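Local coordinates for protein thiosulfate reductase (Thermus thermophilus, PDB 2VPZ) that probably acts as a molybdenum oxidoreductase reducing thiosulfate or polysulfide, carrying two molybdopterin guanine dinucleotides, a molybdenum atom and a [4Fe-4S] cluster, at residues I203-H208 / V327-R332; I210-H215 / D236-T241. All coordinates share one frame; numbering follows the deposited sequence.

Both contacts are buried, their centres 11 Å apart, and both belong to one parallel four-stranded sheet, contact 1 along strand 202-206 and the loop after it, contact 2 in the loops beyond the strand ends; both touch the same MGD. Contact 1 pairs strand 202-206 with the short edge strand 326-327 and is mostly apolar, with a single direct backbone hydrogen bond and polar chemistry gathered at its pyrophosphate end. Contact 2 joins the loops that follow strands 202-206 and 231-235 and is governed by charge: a carboxylate-guanidinium pair next to the nucleotide ribose. In sequence, contact 2 is nested inside the loop that contact 1 closes.

Contact 1 of 2, residues I203-H208 / V327-R332; sequences IVLIGH and VLPPTR. With MGD (2-amino-5,6-dimercapto-7-methyl-3,7,8a,9-tetrahydro-8-oxa-1,3,9,10-tetraaza-anthracen-4-one guanosine dinucleotide), chain I.
The parallel sheet of this molybdopterin-binding domain ends here at its edge strand 326-327, which pairs with strand 202-206, and both segments then run on as loops to the pyrophosphate of MGD. The pairing rests on one direct hydrogen bond, Val-204 N to Val-327 O at 2.9 Å (170° at the hydrogen). A CA-H...O contact from Leu-328 CA to Val-204 O, 3.3 Å, continues it where Pro-329 has no N-H to offer. Ile-203 and Val-327 put their side chains on the same face of the sheet. Beside them Ile-203 CG2, anti to its backbone N, meets Pro-329 CD at 3.8 Å, the two side chains crossing at about a right angle. Val-204 CB instead packs on Leu-328 CG at 3.8 Å, and both residues also touch helix 257-270; Leu-328 further reaches helix 341-354.

Past the strands the segments are bridged by water: water 1 donates to Ile-206 O and accepts from Thr-331 N, satisfying two buried backbone groups. The His-208 side chain slides past that of Thr-331 in the opposite direction, and Thr-331 CA lies over one ring face, offset toward the rim, in a CH-pi contact 4.0 Å from the centroid of the His-208 ring, while Pro-329 O and water 2 sit at the ring edge, in plane. Water 2 is hydrogen-bonded to His-208 NE2. Arg-332 extends from here past the dithiolene sulfurs of MGD, and its NH1 forms a salt bridge with Glu-193. Thr-331 OG1 stands anti to its own backbone N (chi1 -162°), and from there it donates a hydrogen bond of 2.6 Å to the phosphate oxygen O2B of MGD.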
ATOM      1  N   ILE A 203      -5.376  -4.608  27.897  1.00 41.20           N
ATOM      2  CA  ILE A 203      -4.159  -4.684  28.713  1.00 39.49           C
ATOM      3  C   ILE A 203      -3.460  -3.325  28.965  1.00 39.17           C
ATOM      4  O   ILE A 203      -3.184  -2.590  28.014  1.00 38.69           O
ATOM      5  CB  ILE A 203      -3.130  -5.671  28.026  1.00 39.54           C
ATOM      6  CG1 ILE A 203      -3.745  -7.059  27.892  1.00 38.46           C
ATOM      7  CG2 ILE A 203      -1.791  -5.718  28.807  1.00 38.07           C
ATOM      8  CD1 ILE A 203      -2.898  -8.036  27.054  1.00 39.15           C
ATOM      9  N   VAL A 204      -3.178  -2.978  30.219  1.00 37.89           N
ATOM     10  CA  VAL A 204      -2.491  -1.714  30.501  1.00 37.01           C
ATOM     11  C   VAL A 204      -1.072  -1.932  31.064  1.00 36.87           C
ATOM     12  O   VAL A 204      -0.898  -2.486  32.161  1.00 37.62           O
ATOM     13  CB  VAL A 204      -3.331  -0.773  31.471  1.00 36.93           C
ATOM     14  CG1 VAL A 204      -2.602   0.580  31.653  1.00 34.91           C
ATOM     15  CG2 VAL A 204      -4.752  -0.535  30.900  1.00 35.34           C
ATOM     16  N   LEU A 205      -0.080  -1.507  30.277  1.00 36.97           N
ATOM     17  CA  LEU A 205       1.348  -1.610  30.586  1.00 36.53           C
ATOM     18  C   LEU A 205       1.919  -0.309  31.141  1.00 36.35           C
ATOM     19  O   LEU A 205       1.884   0.741  30.477  1.00 37.72           O
ATOM     20  CB  LEU A 205       2.174  -2.022  29.330  1.00 36.04           C
ATOM     21  CG  LEU A 205       1.730  -3.318  28.616  1.00 35.04           C
ATOM     22  CD1 LEU A 205       2.594  -3.574  27.370  1.00 33.98           C
ATOM     23  CD2 LEU A 205       1.796  -4.510  29.599  1.00 32.80           C
ATOM     24  N   ILE A 206       2.413  -0.360  32.370  1.00 36.55           N
ATOM     25  CA  ILE A 206       3.052   0.775  32.989  1.00 35.46           C
ATOM     26  C   ILE A 206       4.611   0.572  33.039  1.00 37.46           C
ATOM     27  O   ILE A 206       5.120  -0.124  33.919  1.00 37.62           O
ATOM     28  CB  ILE A 206       2.419   1.079  34.438  1.00 33.35           C
ATOM     29  CG1 ILE A 206       0.942   1.472  34.287  1.00 31.30           C
ATOM     30  CG2 ILE A 206       3.234   2.184  35.165  1.00 29.08           C
ATOM     31  CD1 ILE A 206       0.289   2.120  35.521  1.00 31.49           C
ATOM     32  N   GLY A 207       5.331   1.115  32.051  1.00 38.90           N
ATOM     33  CA  GLY A 207       6.773   1.043  31.970  1.00 42.09           C
ATOM     34  C   GLY A 207       7.392  -0.283  31.604  1.00 43.06           C
ATOM     35  O   GLY A 207       8.594  -0.537  31.458  1.00 47.99           O
ATOM     36  N   HIS A 208       6.475  -1.212  31.471  1.00 42.07           N
ATOM     37  CA  HIS A 208       6.683  -2.634  31.133  1.00 40.40           C
ATOM     38  C   HIS A 208       7.076  -2.579  29.610  1.00 39.95           C
ATOM     39  O   HIS A 208       6.197  -2.469  28.765  1.00 43.31           O
ATOM     40  CB  HIS A 208       5.263  -3.298  31.369  1.00 38.72           C
ATOM     41  CG  HIS A 208       5.245  -4.771  31.689  1.00 35.85           C
ATOM     42  ND1 HIS A 208       6.117  -5.699  31.176  1.00 35.67           N
ATOM     43  CD2 HIS A 208       4.347  -5.487  32.385  1.00 34.85           C
ATOM     44  CE1 HIS A 208       5.761  -6.913  31.546  1.00 34.26           C
ATOM     45  NE2 HIS A 208       4.680  -6.808  32.283  1.00 34.14           N
ATOM     46  N   VAL A 327      -6.609  -6.317  32.372  1.00 47.99           N
ATOM     47  CA  VAL A 327      -5.461  -6.439  33.302  1.00 46.06           C
ATOM     48  C   VAL A 327      -4.373  -5.359  33.238  1.00 45.84           C
ATOM     49  O   VAL A 327      -3.990  -4.920  32.143  1.00 45.89           O
ATOM     50  CB  VAL A 327      -4.524  -7.683  33.050  1.00 45.93           C
ATOM     51  CG1 VAL A 327      -4.465  -8.603  34.263  1.00 45.61           C
ATOM     52  CG2 VAL A 327      -4.877  -8.371  31.759  1.00 45.39           C
ATOM     53  N   LEU A 328      -3.859  -4.952  34.396  1.00 42.76           N
ATOM     54  CA  LEU A 328      -2.680  -4.088  34.426  1.00 41.41           C
ATOM     55  C   LEU A 328      -1.559  -5.061  34.881  1.00 38.97           C
ATOM     56  O   LEU A 328      -1.283  -5.139  36.075  1.00 37.67           O
ATOM     57  CB  LEU A 328      -2.772  -2.940  35.439  1.00 41.52           C
ATOM     58  CG  LEU A 328      -3.598  -1.713  35.138  1.00 42.30           C
ATOM     59  CD1 LEU A 328      -5.043  -2.018  35.383  1.00 42.45           C
ATOM     60  CD2 LEU A 328      -3.182  -0.581  36.050  1.00 43.46           C
ATOM     61  N   PRO A 329      -0.912  -5.821  33.960  1.00 38.45           N
ATOM     62  CA  PRO A 329       0.114  -6.688  34.563  1.00 38.19           C
ATOM     63  C   PRO A 329       1.228  -5.906  35.280  1.00 38.67           C
ATOM     64  O   PRO A 329       1.660  -4.864  34.762  1.00 39.27           O
ATOM     65  CB  PRO A 329       0.708  -7.479  33.386  1.00 37.11           C
ATOM     66  CG  PRO A 329      -0.198  -7.212  32.218  1.00 37.50           C
ATOM     67  CD  PRO A 329      -0.867  -5.869  32.497  1.00 37.58           C
ATOM     68  N   PRO A 330       1.700  -6.373  36.469  1.00 38.66           N
ATOM     69  CA  PRO A 330       2.783  -5.652  37.166  1.00 39.16           C
ATOM     70  C   PRO A 330       4.165  -5.830  36.450  1.00 38.72           C
ATOM     71  O   PRO A 330       4.546  -6.960  36.142  1.00 39.31           O
ATOM     72  CB  PRO A 330       2.815  -6.270  38.578  1.00 39.33           C
ATOM     73  CG  PRO A 330       1.651  -7.238  38.659  1.00 38.46           C
ATOM     74  CD  PRO A 330       1.256  -7.551  37.224  1.00 39.02           C
ATOM     75  N   THR A 331       4.899  -4.743  36.205  1.00 37.88           N
ATOM     76  CA  THR A 331       6.217  -4.826  35.553  1.00 38.18           C
ATOM     77  C   THR A 331       7.259  -5.561  36.445  1.00 37.12           C
ATOM     78  O   THR A 331       7.005  -5.835  37.616  1.00 38.53           O
ATOM     79  CB  THR A 331       6.768  -3.384  35.122  1.00 39.28           C
ATOM     80  OG1 THR A 331       7.800  -3.527  34.154  1.00 40.26           O
ATOM     81  CG2 THR A 331       7.304  -2.605  36.332  1.00 39.73           C
ATOM     82  N   ARG A 332       8.420  -5.928  35.910  1.00 35.53           N
ATOM     83  CA  ARG A 332       9.393  -6.625  36.745  1.00 32.98           C
ATOM     84  C   ARG A 332      10.353  -5.648  37.434  1.00 33.49           C
ATOM     85  O   ARG A 332      10.556  -5.706  38.651  1.00 35.31           O
ATOM     86  CB  ARG A 332      10.150  -7.673  35.946  1.00 32.74           C
ATOM     87  CG  ARG A 332      10.937  -8.710  36.735  1.00 33.26           C
ATOM     88  CD  ARG A 332      11.566  -9.685  35.751  1.00 33.85           C
ATOM     89  NE  ARG A 332      12.244 -10.838  36.338  1.00 36.09           N
ATOM     90  CZ  ARG A 332      11.740 -12.063  36.405  1.00 37.76           C
ATOM     91  NH1 ARG A 332      10.531 -12.293  35.914  1.00 38.34           N
ATOM     92  NH2 ARG A 332      12.444 -13.053  36.939  1.00 38.19           N
TER
HETATM   93  PB  MGD I1766      10.600  -1.324  33.236  1.00 29.45           P
HETATM   94  O1B MGD I1766      11.574  -0.613  34.089  1.00 30.92           O
HETATM   95  O2B MGD I1766       9.224  -1.466  33.650  1.00 30.31           O
HETATM   96  O3B MGD I1766      11.434  -2.679  33.072  1.00 28.55           O
HETATM   97  O3A MGD I1766      12.476  -4.793  32.112  1.00 23.67           O
HETATM   98  PA  MGD I1766      11.116  -4.176  32.617  1.00 26.89           P
HETATM   99  O1A MGD I1766      10.740  -5.069  33.705  1.00 27.59           O
HETATM  100  O2A MGD I1766      10.162  -4.198  31.519  1.00 24.89           O
HETATM  101  O5' MGD I1766      10.560  -0.677  31.820  1.00 31.16           O
HETATM  102  C5' MGD I1766      11.578   0.034  31.111  1.00 31.22           C
HETATM  103  C4' MGD I1766      10.738   1.153  30.519  1.00 31.10           C
HETATM  104  O4' MGD I1766      10.391   1.901  31.672  1.00 32.35           O
HETATM  105  C3' MGD I1766      11.430   2.172  29.574  1.00 33.43           C
HETATM  106  O3' MGD I1766      10.651   2.379  28.367  1.00 31.24           O
HETATM  107  C2' MGD I1766      11.469   3.502  30.368  1.00 34.38           C
HETATM  108  O2' MGD I1766      11.005   4.554  29.530  1.00 33.50           O
HETATM  109  C1' MGD I1766      10.349   3.305  31.359  1.00 35.91           C
HETATM  110  N9  MGD I1766      10.166   4.296  32.454  1.00 38.88           N
HETATM  111  C8  MGD I1766      11.148   5.019  33.079  1.00 40.67           C
HETATM  112  N7  MGD I1766      10.635   5.844  34.035  1.00 40.55           N
HETATM  113  C5  MGD I1766       9.289   5.666  34.010  1.00 40.14           C
HETATM  114  C6  MGD I1766       8.137   6.287  34.697  1.00 40.02           C
HETATM  115  O6  MGD I1766       8.385   7.109  35.585  1.00 39.30           O
HETATM  116  N1  MGD I1766       6.906   5.873  34.406  1.00 39.40           N
HETATM  117  C2  MGD I1766       6.664   4.952  33.433  1.00 40.16           C
HETATM  118  N2  MGD I1766       5.369   4.560  33.161  1.00 40.23           N
HETATM  119  N3  MGD I1766       7.674   4.339  32.742  1.00 40.37           N
HETATM  120  C4  MGD I1766       8.979   4.645  32.978  1.00 39.27           C
HETATM  121  C10 MGD I1766      13.566  -5.307  32.848  1.00 28.60           C
HETATM  122  C11 MGD I1766      13.356  -6.787  32.849  1.00 31.56           C
HETATM  123  O11 MGD I1766      13.562  -7.264  31.511  1.00 32.06           O
HETATM  124  C12 MGD I1766      14.123  -7.531  33.973  1.00 34.59           C
HETATM  125  S12 MGD I1766      14.020  -7.050  35.583  1.00 31.68           S
HETATM  126  C13 MGD I1766      14.924  -8.631  33.736  1.00 34.58           C
HETATM  127  S13 MGD I1766      15.641  -9.477  35.029  1.00 33.05           S
HETATM  128  C14 MGD I1766      15.157  -9.129  32.333  1.00 33.20           C
HETATM  129  N15 MGD I1766      16.409  -8.811  31.754  1.00 33.64           N
HETATM  130  C16 MGD I1766      16.574  -8.759  30.393  1.00 36.05           C
HETATM  131  C17 MGD I1766      17.873  -8.475  29.687  1.00 36.78           C
HETATM  132  O17 MGD I1766      18.927  -8.322  30.367  1.00 39.32           O
HETATM  133  N18 MGD I1766      17.916  -8.475  28.311  1.00 35.77           N
HETATM  134  C19 MGD I1766      16.752  -8.634  27.630  1.00 36.26           C
HETATM  135  N19 MGD I1766      16.823  -8.541  26.316  1.00 35.61           N
HETATM  136  N20 MGD I1766      15.505  -8.855  28.164  1.00 36.72           N
HETATM  137  C21 MGD I1766      15.407  -8.963  29.525  1.00 36.23           C
HETATM  138  N22 MGD I1766      14.251  -9.153  30.140  1.00 36.45           N
HETATM  139  C23 MGD I1766      13.990  -8.700  31.467  1.00 33.32           C
HETATM  140  O   HOH W   1       3.921  -2.146  35.980  1.00 45.40           O
HETATM  141  O   HOH W   2       3.811  -9.182  33.602  1.00 31.65           O

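Contact 2 of 2, residues I210-H215 / D236-T241; sequences IGEDTH and DPRFST. With MGD (2-amino-5,6-dimercapto-7-methyl-3,7,8a,9-tetrahydro-8-oxa-1,3,9,10-tetraaza-anthracen-4-one guanosine dinucleotide), chain I.
Glu-212 OE1 accepts from three donors: Arg-238 NH2 at 3.1 Å, the backbone Thr-241 N at 3.2 Å, and water 3. The two protein donors reach it from opposite faces of the carboxylate plane; the Thr-241 bond is almost straight (178° at the hydrogen) but comes from above that plane, 62° out of it. Glu-212 OE2 uses its syn lone pair for Arg-238 NH1, 2.9 Å away, which completes an end-on, two-nitrogen salt bridge. Acid and base meet tip to tip, yet carboxylate and guanidinium planes stand 45° apart, so the pair is twisted and not coplanar. Thr-241 crosses the Glu-212 side chain obliquely, its OG1 3.4 Å from Glu-212 CG, while Thr-241 CG2 lies close to Gly-211 CA.

The same guanidinium serves the cofactor. Arg-238 NH2 also donates to the ribose O3' of MGD at 2.7 Å, with O3' at the guanidinium edge and in its plane, and the Glu-212 carboxylate acts as a second shell that positions this donor and probably stabilises its positive charge. The sugar is held further by Asp-236, whose OD2 accepts from O3' and whose OD1 accepts from O2' in a contact modelled very short; OD1 also closes an Asx turn with Arg-238 N. At the pterin end Asp-213 OD1 accepts from MGD N22 at 2.9 Å and from His-215 N, a second Asx turn. Thr-214 N donates to MGD N20, and the His-215 ring lays one face against N22, which sits over its centre.

His-215 is the N-cap of helix 216-227, whose residues Leu-219 and Phe-222 pack on Ile-210. In the chain, segment 210-215 lies between strand 202-206 and that helix, and segment 236-241 leads from strand 231-235 toward strand 248-250.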
ATOM      1  N   ILE A 210       7.772  -4.570  26.521  1.00 35.42           N
ATOM      2  CA  ILE A 210       7.763  -5.919  25.914  1.00 33.61           C
ATOM      3  C   ILE A 210       8.171  -5.832  24.440  1.00 34.22           C
ATOM      4  O   ILE A 210       7.568  -5.118  23.618  1.00 35.56           O
ATOM      5  CB  ILE A 210       6.372  -6.678  26.049  1.00 31.43           C
ATOM      6  CG1 ILE A 210       6.086  -7.048  27.509  1.00 28.16           C
ATOM      7  CG2 ILE A 210       6.415  -7.953  25.160  1.00 30.30           C
ATOM      8  CD1 ILE A 210       4.593  -7.356  27.811  1.00 24.00           C
ATOM      9  N   GLY A 211       9.213  -6.579  24.100  1.00 34.99           N
ATOM     10  CA  GLY A 211       9.760  -6.544  22.766  1.00 33.58           C
ATOM     11  C   GLY A 211      11.213  -6.076  22.854  1.00 32.53           C
ATOM     12  O   GLY A 211      12.016  -6.405  21.974  1.00 35.41           O
ATOM     13  N   GLU A 212      11.547  -5.278  23.873  1.00 31.52           N
ATOM     14  CA  GLU A 212      12.929  -4.829  24.146  1.00 31.04           C
ATOM     15  C   GLU A 212      13.384  -5.786  25.279  1.00 29.89           C
ATOM     16  O   GLU A 212      14.481  -6.375  25.209  1.00 28.51           O
ATOM     17  CB  GLU A 212      12.975  -3.324  24.553  1.00 33.89           C
ATOM     18  CG  GLU A 212      12.861  -2.421  23.300  1.00 35.59           C
ATOM     19  CD  GLU A 212      12.449  -0.979  23.588  1.00 35.91           C
ATOM     20  OE1 GLU A 212      11.310  -0.771  24.064  1.00 37.52           O
ATOM     21  OE2 GLU A 212      13.266  -0.059  23.325  1.00 35.84           O
ATOM     22  N   ASP A 213      12.518  -5.929  26.301  1.00 30.14           N
ATOM     23  CA  ASP A 213      12.644  -6.926  27.408  1.00 29.58           C
ATOM     24  C   ASP A 213      12.126  -8.106  26.568  1.00 29.29           C
ATOM     25  O   ASP A 213      10.979  -8.127  26.094  1.00 28.13           O
ATOM     26  CB  ASP A 213      11.695  -6.607  28.604  1.00 29.72           C
ATOM     27  CG  ASP A 213      11.041  -7.877  29.241  1.00 29.66           C
ATOM     28  OD1 ASP A 213      11.543  -9.019  29.032  1.00 28.74           O
ATOM     29  OD2 ASP A 213      10.039  -7.709  29.957  1.00 28.28           O
ATOM     30  N   THR A 214      12.975  -9.101  26.415  1.00 30.35           N
ATOM     31  CA  THR A 214      12.707 -10.168  25.506  1.00 31.68           C
ATOM     32  C   THR A 214      12.521 -11.604  26.052  1.00 32.64           C
ATOM     33  O   THR A 214      12.790 -12.608  25.352  1.00 30.88           O
ATOM     34  CB  THR A 214      13.790  -9.998  24.356  1.00 30.52           C
ATOM     35  OG1 THR A 214      13.182 -10.061  23.080  1.00 35.62           O
ATOM     36  CG2 THR A 214      14.945 -10.957  24.510  1.00 31.96           C
ATOM     37  N   HIS A 215      12.045 -11.676  27.313  1.00 32.95           N
ATOM     38  CA  HIS A 215      11.711 -12.928  28.038  1.00 32.45           C
ATOM     39  C   HIS A 215      10.803 -13.690  27.065  1.00 32.58           C
ATOM     40  O   HIS A 215       9.732 -13.232  26.661  1.00 32.02           O
ATOM     41  CB  HIS A 215      10.987 -12.635  29.404  1.00 32.79           C
ATOM     42  CG  HIS A 215      11.895 -12.446  30.570  1.00 33.19           C
ATOM     43  ND1 HIS A 215      11.528 -11.813  31.731  1.00 30.97           N
ATOM     44  CD2 HIS A 215      13.170 -12.794  30.734  1.00 32.29           C
ATOM     45  CE1 HIS A 215      12.550 -11.773  32.559  1.00 29.98           C
ATOM     46  NE2 HIS A 215      13.564 -12.367  31.969  1.00 31.56           N
ATOM     47  N   ASP A 236       4.296   5.449  29.505  1.00 34.04           N
ATOM     48  CA  ASP A 236       5.769   5.499  29.504  1.00 34.16           C
ATOM     49  C   ASP A 236       6.200   6.892  28.964  1.00 33.93           C
ATOM     50  O   ASP A 236       5.575   7.411  28.042  1.00 32.89           O
ATOM     51  CB  ASP A 236       6.246   4.378  28.503  1.00 34.02           C
ATOM     52  CG  ASP A 236       7.734   3.948  28.687  1.00 35.83           C
ATOM     53  OD1 ASP A 236       8.618   4.809  28.893  1.00 35.89           O
ATOM     54  OD2 ASP A 236       8.016   2.711  28.557  1.00 35.32           O
ATOM     55  N   PRO A 237       7.250   7.523  29.555  1.00 33.63           N
ATOM     56  CA  PRO A 237       7.659   8.825  28.992  1.00 33.64           C
ATOM     57  C   PRO A 237       8.377   8.630  27.623  1.00 32.64           C
ATOM     58  O   PRO A 237       8.713   9.603  26.945  1.00 32.50           O
ATOM     59  CB  PRO A 237       8.582   9.429  30.059  1.00 32.72           C
ATOM     60  CG  PRO A 237       9.091   8.233  30.845  1.00 33.36           C
ATOM     61  CD  PRO A 237       7.913   7.268  30.842  1.00 33.81           C
ATOM     62  N   ARG A 238       8.582   7.362  27.238  1.00 32.25           N
ATOM     63  CA  ARG A 238       9.298   6.995  25.986  1.00 32.11           C
ATOM     64  C   ARG A 238       8.410   6.129  25.034  1.00 31.98           C
ATOM     65  O   ARG A 238       7.748   5.195  25.495  1.00 31.83           O
ATOM     66  CB  ARG A 238      10.596   6.215  26.328  1.00 33.10           C
ATOM     67  CG  ARG A 238      11.724   6.220  25.246  1.00 33.56           C
ATOM     68  CD  ARG A 238      12.820   5.171  25.553  1.00 34.04           C
ATOM     69  NE  ARG A 238      12.262   3.926  26.080  1.00 34.01           N
ATOM     70  CZ  ARG A 238      12.227   2.755  25.432  1.00 34.28           C
ATOM     71  NH1 ARG A 238      12.730   2.661  24.208  1.00 34.45           N
ATOM     72  NH2 ARG A 238      11.678   1.675  25.998  1.00 32.21           N
ATOM     73  N   PHE A 239       8.384   6.441  23.730  1.00 32.48           N
ATOM     74  CA  PHE A 239       7.611   5.674  22.720  1.00 32.55           C
ATOM     75  C   PHE A 239       8.407   4.400  22.363  1.00 33.67           C
ATOM     76  O   PHE A 239       9.092   4.343  21.321  1.00 35.78           O
ATOM     77  CB  PHE A 239       7.319   6.467  21.420  1.00 32.23           C
ATOM     78  CG  PHE A 239       6.269   5.802  20.491  1.00 30.73           C
ATOM     79  CD1 PHE A 239       4.903   5.950  20.744  1.00 32.79           C
ATOM     80  CD2 PHE A 239       6.647   5.087  19.350  1.00 32.15           C
ATOM     81  CE1 PHE A 239       3.919   5.392  19.903  1.00 31.01           C
ATOM     82  CE2 PHE A 239       5.673   4.506  18.476  1.00 31.47           C
ATOM     83  CZ  PHE A 239       4.311   4.665  18.774  1.00 30.60           C
ATOM     84  N   SER A 240       8.292   3.386  23.219  1.00 34.35           N
ATOM     85  CA  SER A 240       8.973   2.084  23.095  1.00 35.29           C
ATOM     86  C   SER A 240       8.425   1.130  22.012  1.00 35.33           C
ATOM     87  O   SER A 240       7.526   1.495  21.230  1.00 36.71           O
ATOM     88  CB  SER A 240       8.939   1.328  24.431  1.00 37.72           C
ATOM     89  OG  SER A 240       7.681   0.679  24.648  1.00 36.40           O
ATOM     90  N   THR A 241       8.950  -0.094  21.982  1.00 33.03           N
ATOM     91  CA  THR A 241       8.514  -1.110  21.030  1.00 33.63           C
ATOM     92  C   THR A 241       7.059  -1.505  21.327  1.00 35.00           C
ATOM     93  O   THR A 241       6.224  -1.576  20.404  1.00 35.93           O
ATOM     94  CB  THR A 241       9.398  -2.409  21.044  1.00 32.47           C
ATOM     95  OG1 THR A 241      10.733  -2.120  20.630  1.00 31.69           O
ATOM     96  CG2 THR A 241       8.764  -3.482  20.117  1.00 28.78           C
TER
HETATM   97  PB  MGD I1766      10.600  -1.324  33.236  1.00 29.45           P
HETATM   98  O1B MGD I1766      11.574  -0.613  34.089  1.00 30.92           O
HETATM   99  O2B MGD I1766       9.224  -1.466  33.650  1.00 30.31           O
HETATM  100  O3B MGD I1766      11.434  -2.679  33.072  1.00 28.55           O
HETATM  101  O3A MGD I1766      12.476  -4.793  32.112  1.00 23.67           O
HETATM  102  PA  MGD I1766      11.116  -4.176  32.617  1.00 26.89           P
HETATM  103  O1A MGD I1766      10.740  -5.069  33.705  1.00 27.59           O
HETATM  104  O2A MGD I1766      10.162  -4.198  31.519  1.00 24.89           O
HETATM  105  O5' MGD I1766      10.560  -0.677  31.820  1.00 31.16           O
HETATM  106  C5' MGD I1766      11.578   0.034  31.111  1.00 31.22           C
HETATM  107  C4' MGD I1766      10.738   1.153  30.519  1.00 31.10           C
HETATM  108  O4' MGD I1766      10.391   1.901  31.672  1.00 32.35           O
HETATM  109  C3' MGD I1766      11.430   2.172  29.574  1.00 33.43           C
HETATM  110  O3' MGD I1766      10.651   2.379  28.367  1.00 31.24           O
HETATM  111  C2' MGD I1766      11.469   3.502  30.368  1.00 34.38           C
HETATM  112  O2' MGD I1766      11.005   4.554  29.530  1.00 33.50           O
HETATM  113  C1' MGD I1766      10.349   3.305  31.359  1.00 35.91           C
HETATM  114  N9  MGD I1766      10.166   4.296  32.454  1.00 38.88           N
HETATM  115  C8  MGD I1766      11.148   5.019  33.079  1.00 40.67           C
HETATM  116  N7  MGD I1766      10.635   5.844  34.035  1.00 40.55           N
HETATM  117  C5  MGD I1766       9.289   5.666  34.010  1.00 40.14           C
HETATM  118  C6  MGD I1766       8.137   6.287  34.697  1.00 40.02           C
HETATM  119  O6  MGD I1766       8.385   7.109  35.585  1.00 39.30           O
HETATM  120  N1  MGD I1766       6.906   5.873  34.406  1.00 39.40           N
HETATM  121  C2  MGD I1766       6.664   4.952  33.433  1.00 40.16           C
HETATM  122  N2  MGD I1766       5.369   4.560  33.161  1.00 40.23           N
HETATM  123  N3  MGD I1766       7.674   4.339  32.742  1.00 40.37           N
HETATM  124  C4  MGD I1766       8.979   4.645  32.978  1.00 39.27           C
HETATM  125  C10 MGD I1766      13.566  -5.307  32.848  1.00 28.60           C
HETATM  126  C11 MGD I1766      13.356  -6.787  32.849  1.00 31.56           C
HETATM  127  O11 MGD I1766      13.562  -7.264  31.511  1.00 32.06           O
HETATM  128  C12 MGD I1766      14.123  -7.531  33.973  1.00 34.59           C
HETATM  129  S12 MGD I1766      14.020  -7.050  35.583  1.00 31.68           S
HETATM  130  C13 MGD I1766      14.924  -8.631  33.736  1.00 34.58           C
HETATM  131  S13 MGD I1766      15.641  -9.477  35.029  1.00 33.05           S
HETATM  132  C14 MGD I1766      15.157  -9.129  32.333  1.00 33.20           C
HETATM  133  N15 MGD I1766      16.409  -8.811  31.754  1.00 33.64           N
HETATM  134  C16 MGD I1766      16.574  -8.759  30.393  1.00 36.05           C
HETATM  135  C17 MGD I1766      17.873  -8.475  29.687  1.00 36.78           C
HETATM  136  O17 MGD I1766      18.927  -8.322  30.367  1.00 39.32           O
HETATM  137  N18 MGD I1766      17.916  -8.475  28.311  1.00 35.77           N
HETATM  138  C19 MGD I1766      16.752  -8.634  27.630  1.00 36.26           C
HETATM  139  N19 MGD I1766      16.823  -8.541  26.316  1.00 35.61           N
HETATM  140  N20 MGD I1766      15.505  -8.855  28.164  1.00 36.72           N
HETATM  141  C21 MGD I1766      15.407  -8.963  29.525  1.00 36.23           C
HETATM  142  N22 MGD I1766      14.251  -9.153  30.140  1.00 36.45           N
HETATM  143  C23 MGD I1766      13.990  -8.700  31.467  1.00 33.32           C
HETATM  144  O   HOH W   3       8.726  -2.130  24.391  1.00 38.59           O
HETATM  145  O   HOH W   4      12.661  -4.153  19.666  1.00 30.84           O